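Local coordinates for protein aspartate aminotransferase (Rhodobacter sphaeroides, PDB 3NRA) that probably catalyses the pyridoxal-phosphate-dependent transfer of an amino group from L-aspartate to 2-oxoglutarate, giving oxaloacetate and L-glutamate, at residues B[173-177]-B[178-182]. Numbering follows the deposited sequence.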
loop_
_atom_site.group_PDB
_atom_site.type_symbol
_atom_site.label_atom_id
_atom_site.label_comp_id
_atom_site.label_asym_id
_atom_site.label_seq_id
_atom_site.Cartn_x
_atom_site.Cartn_y
_atom_site.Cartn_z
ATOM N N GLU B 173 0.467 21.256 24.814
ATOM C CA GLU B 173 1.480 21.240 25.816
ATOM C C GLU B 173 1.173 20.259 26.919
ATOM O O GLU B 173 2.047 19.526 27.332
ATOM C CB GLU B 173 1.686 22.628 26.416
ATOM C CG GLU B 173 2.763 22.608 27.496
ATOM C CD GLU B 173 3.204 23.967 27.946
ATOM O OE1 GLU B 173 2.675 24.995 27.437
ATOM O OE2 GLU B 173 4.082 24.003 28.841
ATOM N N GLU B 174 -0.071 20.274 27.408
ATOM C CA GLU B 174 -0.504 19.343 28.446
ATOM C C GLU B 174 -0.416 17.874 27.981
ATOM O O GLU B 174 -0.011 17.005 28.754
ATOM C CB GLU B 174 -1.927 19.666 28.907
ATOM C CG GLU B 174 -2.099 21.000 29.697
ATOM C CD GLU B 174 -1.345 21.027 30.994
ATOM O OE1 GLU B 174 -1.518 20.090 31.820
ATOM O OE2 GLU B 174 -0.570 21.995 31.203
ATOM N N ALA B 175 -0.748 17.624 26.715
ATOM C CA ALA B 175 -0.542 16.323 26.093
ATOM C C ALA B 175 0.921 15.888 26.195
ATOM O O ALA B 175 1.202 14.782 26.594
ATOM C CB ALA B 175 -0.983 16.354 24.609
ATOM N N PHE B 176 1.845 16.783 25.849
ATOM C CA PHE B 176 3.258 16.462 25.923
ATOM C C PHE B 176 3.702 16.292 27.375
ATOM O O PHE B 176 4.490 15.409 27.652
ATOM C CB PHE B 176 4.138 17.549 25.256
ATOM C CG PHE B 176 3.998 17.654 23.751
ATOM C CD1 PHE B 176 3.713 16.534 22.941
ATOM C CD2 PHE B 176 4.197 18.883 23.127
ATOM C CE1 PHE B 176 3.618 16.654 21.603
ATOM C CE2 PHE B 176 4.105 19.000 21.765
ATOM C CZ PHE B 176 3.841 17.888 20.993
ATOM N N LYS B 177 3.210 17.139 28.292
ATOM C CA LYS B 177 3.533 16.970 29.755
ATOM C C LYS B 177 3.083 15.593 30.237
ATOM O O LYS B 177 3.793 14.929 30.949
ATOM C CB LYS B 177 2.872 18.054 30.641
ATOM C CG LYS B 177 3.565 19.379 30.646
ATOM C CD LYS B 177 2.867 20.372 31.594
ATOM C CE LYS B 177 3.634 21.737 31.673
ATOM N NZ LYS B 177 2.808 22.866 32.257
ATOM N N ALA B 178 1.921 15.157 29.767
ATOM C CA ALA B 178 1.361 13.860 30.154
ATOM C C ALA B 178 2.145 12.651 29.594
ATOM O O ALA B 178 1.914 11.538 30.018
ATOM C CB ALA B 178 -0.074 13.777 29.735
ATOM N N GLY B 179 3.050 12.887 28.646
ATOM C CA GLY B 179 3.926 11.829 28.121
ATOM C C GLY B 179 3.836 11.605 26.609
ATOM O O GLY B 179 4.531 10.741 26.069
ATOM N N ALA B 180 2.975 12.348 25.924
ATOM C CA ALA B 180 2.886 12.241 24.462
ATOM C C ALA B 180 4.219 12.659 23.833
ATOM O O ALA B 180 4.736 13.742 24.119
ATOM C CB ALA B 180 1.761 13.083 23.938
ATOM N N ARG B 181 4.800 11.778 23.027
ATOM C CA ARG B 181 6.037 12.105 22.288
ATOM C C ARG B 181 5.856 12.051 20.800
ATOM O O ARG B 181 6.853 12.203 20.033
ATOM C CB ARG B 181 7.174 11.173 22.736
ATOM C CG ARG B 181 7.576 11.353 24.219
ATOM C CD ARG B 181 8.294 12.717 24.444
ATOM N NE ARG B 181 8.601 12.973 25.844
ATOM C CZ ARG B 181 7.821 13.638 26.721
ATOM N NH1 ARG B 181 6.610 14.119 26.386
ATOM N NH2 ARG B 181 8.255 13.793 27.982
ATOM N N VAL B 182 4.597 11.925 20.356
ATOM C CA VAL B 182 4.230 12.166 18.978
ATOM C C VAL B 182 3.011 13.109 18.873
ATOM O O VAL B 182 2.060 13.002 19.668
ATOM C CB VAL B 182 3.910 10.854 18.256
ATOM C CG1 VAL B 182 3.552 11.115 16.749
ATOM C CG2 VAL B 182 5.072 9.874 18.392
HETATM O O HOH W 1 6.387 14.562 29.945
#
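Ala-180 N returns to Ala-175 O (3.1 Å) and Gly-179 N to Phe-176 O (3.1 Å), the two bonds of a Schellman motif that closes helix 169-177 ahead of strand 182-186 in the large mixed sheet of this aminotransferase. At phi 123° Gly-179 leaves the helical conformation, a backbone turn at which a CB would crowd the Ala-178 carbonyl oxygen. The packed side is apolar. The methyl of Ala-180 points back at the last helical turn, with its CB 4.3 Å from Ala-175 CB and 4.1 Å from Phe-176 CD1. Strand 128-133 lies against both alanines, while Leu-207 of helix 198-211 touches the phenyl ring. That ring stands with CG anti to its own carbonyl carbon (chi1 -68°), which brings CD1 within 3.2 Å of Ala-180 O at an oblique approach; Val-182 O lies farther off, near the ring plane at its edge.

Toward solvent the contact turns polar, and its loose part is Lys-177, which, extended beyond CG, reaches Glu-173 and Glu-174 through long salt bridges; Glu-173 has a second partner in Arg-210. The firm part is Arg-181, bent at chi2 (-70°), which folds its guanidinium back over the turn, and water 1 links its NH2 to Lys-177 O. Arg-181 NH1 donates hydrogen bonds to both Ala-180 O, from above that carbonyl plane, and Phe-176 O, which lies almost exactly in the guanidinium plane. Gly-179 N stands above one face of the Phe-176 carbonyl plane, and Arg-181 NH1, tilted only slightly out of it, meets Phe-176 O from the other side at 2.8 Å.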